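Nitronate monooxygenase family protein (Pseudomonas aeruginosa, PDB 4QIT) catalyses the FMN-dependent oxidative denitrification of alkyl nitronates with molecular oxygen, the toxin propionate 3-nitronate probably being its physiological substrate. Local coordinates at residues A[136-141]-A[158-163]; A[219-224]-A[240-245]. The protein carries 1 engineered substitution. All coordinates share one frame; numbering follows the deposited sequence.

Contact 1: residues A[136-141]-A[158-163]. With FMN (flavin mononucleotide), chain C.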
# COMPACT_ATOMS: atom_id res chain seq x y z
N VAL A 136 -8.71 3.61 -25.62
CA VAL A 136 -7.64 4.57 -25.37
C VAL A 136 -7.59 4.87 -23.88
O VAL A 136 -8.62 5.14 -23.26
CB VAL A 136 -7.84 5.88 -26.17
CG1 VAL A 136 -6.85 6.97 -25.72
CG2 VAL A 136 -7.71 5.61 -27.67
N SER A 137 -6.40 4.78 -23.29
CA SER A 137 -6.24 5.01 -21.86
C SER A 137 -5.31 6.19 -21.58
O SER A 137 -4.43 6.50 -22.39
CB SER A 137 -5.68 3.74 -21.19
OG SER A 137 -6.66 2.73 -21.11
N PHE A 138 -5.51 6.82 -20.43
CA PHE A 138 -4.72 7.98 -20.03
C PHE A 138 -4.15 7.82 -18.64
O PHE A 138 -4.81 7.27 -17.75
CB PHE A 138 -5.58 9.26 -20.10
CG PHE A 138 -6.06 9.57 -21.48
CD1 PHE A 138 -5.21 10.16 -22.40
CD2 PHE A 138 -7.35 9.24 -21.87
CE1 PHE A 138 -5.64 10.45 -23.70
CE2 PHE A 138 -7.80 9.53 -23.17
CZ PHE A 138 -6.94 10.13 -24.08
N HIS A 139 -2.92 8.29 -18.48
CA HIS A 139 -2.18 8.20 -17.22
C HIS A 139 -1.77 9.60 -16.80
O HIS A 139 -1.40 10.41 -17.65
CB HIS A 139 -0.91 7.36 -17.42
CG HIS A 139 -0.41 6.72 -16.16
ND1 HIS A 139 -1.16 5.82 -15.43
CD2 HIS A 139 0.78 6.82 -15.52
CE1 HIS A 139 -0.47 5.41 -14.39
NE2 HIS A 139 0.72 6.00 -14.41
N PHE A 140 -1.83 9.86 -15.49
CA PHE A 140 -1.43 11.12 -14.84
C PHE A 140 -2.52 12.19 -14.82
O PHE A 140 -2.36 13.21 -14.14
CB PHE A 140 -0.17 11.75 -15.45
CG PHE A 140 1.05 10.87 -15.42
CD1 PHE A 140 1.42 10.17 -14.27
CD2 PHE A 140 1.87 10.80 -16.53
CE1 PHE A 140 2.58 9.40 -14.27
CE2 PHE A 140 3.01 10.03 -16.54
CZ PHE A 140 3.37 9.33 -15.40
N GLY A 141 -3.61 11.96 -15.55
CA GLY A 141 -4.71 12.92 -15.59
C GLY A 141 -5.77 12.51 -16.60
O GLY A 141 -5.58 11.56 -17.37
N VAL A 158 -12.89 4.74 -23.38
CA VAL A 158 -11.86 5.56 -22.74
C VAL A 158 -11.66 5.19 -21.27
O VAL A 158 -12.61 5.20 -20.48
CB VAL A 158 -12.18 7.07 -22.83
CG1 VAL A 158 -11.14 7.89 -22.07
CG2 VAL A 158 -12.25 7.51 -24.30
N LEU A 159 -10.42 4.85 -20.93
CA LEU A 159 -10.07 4.53 -19.54
C LEU A 159 -9.12 5.60 -19.00
O LEU A 159 -8.30 6.14 -19.75
CB LEU A 159 -9.35 3.18 -19.45
CG LEU A 159 -9.94 1.92 -20.08
CD1 LEU A 159 -9.42 0.69 -19.35
CD2 LEU A 159 -11.45 1.92 -20.11
N VAL A 160 -9.23 5.90 -17.71
CA VAL A 160 -8.26 6.79 -17.06
C VAL A 160 -7.84 6.20 -15.72
O VAL A 160 -8.68 5.70 -14.97
CB VAL A 160 -8.84 8.22 -16.84
CG1 VAL A 160 -7.76 9.15 -16.27
CG2 VAL A 160 -9.38 8.81 -18.13
N CYS A 161 -6.55 6.26 -15.43
CA CYS A 161 -6.04 5.79 -14.15
C CYS A 161 -6.28 6.81 -13.03
O CYS A 161 -6.14 8.03 -13.24
CB CYS A 161 -4.54 5.54 -14.29
SG CYS A 161 -3.75 4.99 -12.79
N ALA A 162 -6.66 6.32 -11.86
CA ALA A 162 -6.79 7.17 -10.67
C ALA A 162 -6.19 6.45 -9.47
O ALA A 162 -6.24 5.21 -9.40
CB ALA A 162 -8.24 7.51 -10.41
N THR A 163 -5.65 7.21 -8.51
CA THR A 163 -5.05 6.62 -7.31
C THR A 163 -5.85 6.90 -6.04
O THR A 163 -5.52 6.37 -4.98
CB THR A 163 -3.58 7.06 -7.08
OG1 THR A 163 -3.55 8.46 -6.74
CG2 THR A 163 -2.73 6.78 -8.31
N1 FMN C . 1.10 2.84 -16.92
C2 FMN C . 0.83 3.78 -17.91
O2 FMN C . -0.22 4.40 -17.87
N3 FMN C . 1.71 3.99 -18.96
C4 FMN C . 2.89 3.28 -18.99
O4 FMN C . 3.70 3.44 -19.89
C4A FMN C . 3.16 2.35 -17.99
N5 FMN C . 4.35 1.67 -18.06
C5A FMN C . 4.66 0.73 -17.10
C6 FMN C . 5.86 0.05 -17.22
C7 FMN C . 6.21 -0.92 -16.29
C7M FMN C . 7.52 -1.63 -16.50
C8 FMN C . 5.36 -1.19 -15.22
C8M FMN C . 5.74 -2.22 -14.20
C9 FMN C . 4.15 -0.50 -15.11
C9A FMN C . 3.78 0.47 -16.06
N10 FMN C . 2.58 1.17 -15.98
C10 FMN C . 2.28 2.12 -16.95
C1' FMN C . 1.63 0.93 -14.83
C2' FMN C . 0.55 -0.09 -15.15
O2' FMN C . -0.41 0.49 -15.98
C3' FMN C . -0.15 -0.56 -13.88
O3' FMN C . -0.50 0.52 -13.04
C4' FMN C . 0.82 -1.44 -13.11
O4' FMN C . 1.59 -2.19 -14.03
C5' FMN C . 0.02 -2.39 -12.24
O5' FMN C . 0.95 -2.86 -11.31
P FMN C . 1.56 -4.33 -11.41
O1P FMN C . 0.65 -5.20 -12.23
O2P FMN C . 1.76 -4.81 -10.01
O3P FMN C . 2.86 -4.14 -12.12
O HOH W 1 -3.38 8.56 -13.55

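Contact 2: residues A[219-224]-A[240-245]. With FMN (flavin mononucleotide), chain C.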
# COMPACT_ATOMS: atom_id res chain seq x y z
N VAL A 219 -14.63 -0.48 -12.36
CA VAL A 219 -13.32 -0.31 -11.76
C VAL A 219 -12.39 -1.42 -12.24
O VAL A 219 -12.68 -2.60 -12.07
CB VAL A 219 -13.41 -0.36 -10.23
CG1 VAL A 219 -12.01 -0.22 -9.60
CG2 VAL A 219 -14.32 0.73 -9.71
N VAL A 220 -11.26 -1.02 -12.83
CA VAL A 220 -10.23 -1.98 -13.24
C VAL A 220 -9.15 -1.95 -12.17
O VAL A 220 -8.52 -0.90 -11.98
CB VAL A 220 -9.61 -1.61 -14.61
CG1 VAL A 220 -8.57 -2.63 -15.03
CG2 VAL A 220 -10.70 -1.50 -15.68
N ALA A 221 -8.95 -3.06 -11.47
CA ALA A 221 -7.96 -3.13 -10.37
C ALA A 221 -6.54 -3.25 -10.93
O ALA A 221 -6.27 -4.13 -11.74
CB ALA A 221 -8.25 -4.32 -9.47
N ALA A 222 -5.63 -2.39 -10.47
CA ALA A 222 -4.24 -2.41 -10.94
C ALA A 222 -3.29 -2.28 -9.77
O ALA A 222 -3.36 -1.31 -9.01
CB ALA A 222 -3.99 -1.30 -11.95
N GLY A 223 -2.39 -3.24 -9.62
CA GLY A 223 -1.35 -3.14 -8.61
C GLY A 223 -1.24 -4.37 -7.74
O GLY A 223 -2.06 -4.63 -6.86
N GLY A 224 -0.19 -5.15 -8.01
CA GLY A 224 0.13 -6.31 -7.19
C GLY A 224 -0.55 -7.61 -7.57
O GLY A 224 -0.35 -8.62 -6.90
N SER A 240 -14.42 -4.73 -11.92
CA SER A 240 -14.99 -5.32 -13.13
C SER A 240 -13.94 -5.98 -14.00
O SER A 240 -14.29 -6.71 -14.94
CB SER A 240 -15.71 -4.25 -13.95
OG SER A 240 -16.78 -3.68 -13.21
N ALA A 241 -12.66 -5.72 -13.71
CA ALA A 241 -11.55 -6.28 -14.48
C ALA A 241 -10.25 -6.02 -13.72
O ALA A 241 -10.26 -5.36 -12.68
CB ALA A 241 -11.49 -5.66 -15.88
N VAL A 242 -9.15 -6.55 -14.24
CA VAL A 242 -7.83 -6.27 -13.69
C VAL A 242 -6.88 -5.78 -14.78
O VAL A 242 -7.07 -6.07 -15.98
CB VAL A 242 -7.21 -7.50 -12.99
CG1 VAL A 242 -8.12 -7.97 -11.86
CG2 VAL A 242 -6.93 -8.64 -13.98
N GLN A 243 -5.88 -5.02 -14.37
CA GLN A 243 -4.81 -4.59 -15.25
C GLN A 243 -3.50 -5.01 -14.60
O GLN A 243 -3.27 -4.71 -13.42
CB GLN A 243 -4.85 -3.07 -15.46
CG GLN A 243 -3.69 -2.55 -16.29
CD GLN A 243 -3.99 -1.19 -16.88
OE1 GLN A 243 -5.03 -1.00 -17.53
NE2 GLN A 243 -3.11 -0.23 -16.65
N MET A 244 -2.67 -5.72 -15.37
CA MET A 244 -1.49 -6.39 -14.86
C MET A 244 -0.28 -6.04 -15.71
O MET A 244 -0.28 -6.29 -16.92
CB MET A 244 -1.71 -7.91 -14.86
CG MET A 244 -2.81 -8.36 -13.90
SD MET A 244 -3.33 -10.07 -14.13
CE MET A 244 -1.84 -10.92 -13.61
N GLY A 245 0.74 -5.45 -15.09
CA GLY A 245 1.95 -5.08 -15.79
C GLY A 245 3.11 -6.03 -15.50
O GLY A 245 3.60 -6.73 -16.38
N1 FMN C . 1.10 2.84 -16.92
C2 FMN C . 0.83 3.78 -17.91
O2 FMN C . -0.22 4.40 -17.87
N3 FMN C . 1.71 3.99 -18.96
C4 FMN C . 2.89 3.28 -18.99
O4 FMN C . 3.70 3.44 -19.89
C4A FMN C . 3.16 2.35 -17.99
N5 FMN C . 4.35 1.67 -18.06
C5A FMN C . 4.66 0.73 -17.10
C6 FMN C . 5.86 0.05 -17.22
C7 FMN C . 6.21 -0.92 -16.29
C7M FMN C . 7.52 -1.63 -16.50
C8 FMN C . 5.36 -1.19 -15.22
C8M FMN C . 5.74 -2.22 -14.20
C9 FMN C . 4.15 -0.50 -15.11
C9A FMN C . 3.78 0.47 -16.06
N10 FMN C . 2.58 1.17 -15.98
C10 FMN C . 2.28 2.12 -16.95
C1' FMN C . 1.63 0.93 -14.83
C2' FMN C . 0.55 -0.09 -15.15
O2' FMN C . -0.41 0.49 -15.98
C3' FMN C . -0.15 -0.56 -13.88
O3' FMN C . -0.50 0.52 -13.04
C4' FMN C . 0.82 -1.44 -13.11
O4' FMN C . 1.59 -2.19 -14.03
C5' FMN C . 0.02 -2.39 -12.24
O5' FMN C . 0.95 -2.86 -11.31
P FMN C . 1.56 -4.33 -11.41
O1P FMN C . 0.65 -5.20 -12.23
O2P FMN C . 1.76 -4.81 -10.01
O3P FMN C . 2.86 -4.14 -12.12
O HOH W 2 -16.43 -2.37 -10.94
O HOH W 3 -1.82 -5.61 -11.15

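Contact 1: residues A[136-141]-A[158-163]
H139 of the FMN pocket is backed by C161, at the C-terminal ends of two parallel strands. C161 SG sits 4.5 Å from the centroid of the H139 imidazole, oblique to the ring, while C161 CB approaches ND1. With CG of H139 anti to its backbone N (chi1 -155°), the imidazole is placed beside the pyrimidine end of the flavin and turns one face to it; FMN C2 lies 3.6 Å above the ring plane, offset toward the rim. NE2 is hydrogen-bonded to the carbonyl of S189, a residue of the nitroethane pocket, which probably helps to fix the ring's rotation. Strands 135-139 and 157-162, with helix 145-153 between them, form a right-handed beta-alpha-beta unit of the TIM barrel. Their backbones are joined by hydrogen bonds from L159 N to V136 O and from C161 N to F138 O (3.1 Å). Between these two, F138 N donates to L159 O in a more bent bond, 141° at the hydrogen. Past the last of these bonds a water continues the connection, accepting from F140 N and donating to C161 O. On the barrel-interior face, S137 OG lies 3.2 Å from L159 CB and is hydrogen-bonded to N73 on strand 72-77. The other face meets helix 145-153: there V158 CG1 touches the edge of the F138 ring, in its plane, 3.9 Å from CE2, and V160 CG2 comes up to the same edge at CD2, while L151 of the helix packs against both F138 and V158.

Contact 2: residues A[219-224]-A[240-245]
V220 and A222 both meet the base of the Q243 side chain, on the face of the sheet that lines the barrel interior. V220 CG1, anti to its own backbone N, reaches across to within 3.8 Å of Q243 CB and rests beside the peptide that joins V242 to Q243; A222 CB meets the same Q243 CB at 4.0 Å. From there Q243 runs extended, CG anti to the backbone N (chi1 175°), and its NE2 donates to the ribityl O2' of FMN over 2.9 Å, a bent bond at 133°. On the outer face, A221 CB and V242 CG1 make only a loose apolar contact. The parallel backbones are held by A221 N to A241 O (2.9 Å) and Q243 N to A221 O (2.8 Å), preceded by S240 N to V219 O. Beyond the strands the two segments part. One water accepts from G223 N and donates to both Q243 O and the phosphate oxygen O1P of FMN, while G224 N donates to FMN O2P (2.8 Å) and G245 N to FMN O1P (2.9 Å, 170°). Backbone amides gathered after the seventh and eighth strands in this way are the classic phosphate-binding site of FMN-dependent TIM barrels.

How the contacts relate
Along the chain, contact 1 comes first: 158-163 returns to 136-141 after 16 residues that include helix 145-153, and this loop is complete before contact 2 begins. Strand 178-182 then enters the sheet beside 157-162 and also borders 219-222, bridging the two contacts. Contact 2 closes a second loop of the same type around helix 228-236, and its strand 241-244 lies next to strand 21-23, near the N terminus. The loops are in series, neither nested nor crossing, their centres about 12 Å apart. Both open onto FMN, contact 1 at the isoalloxazine and contact 2 at the ribityl chain and phosphate.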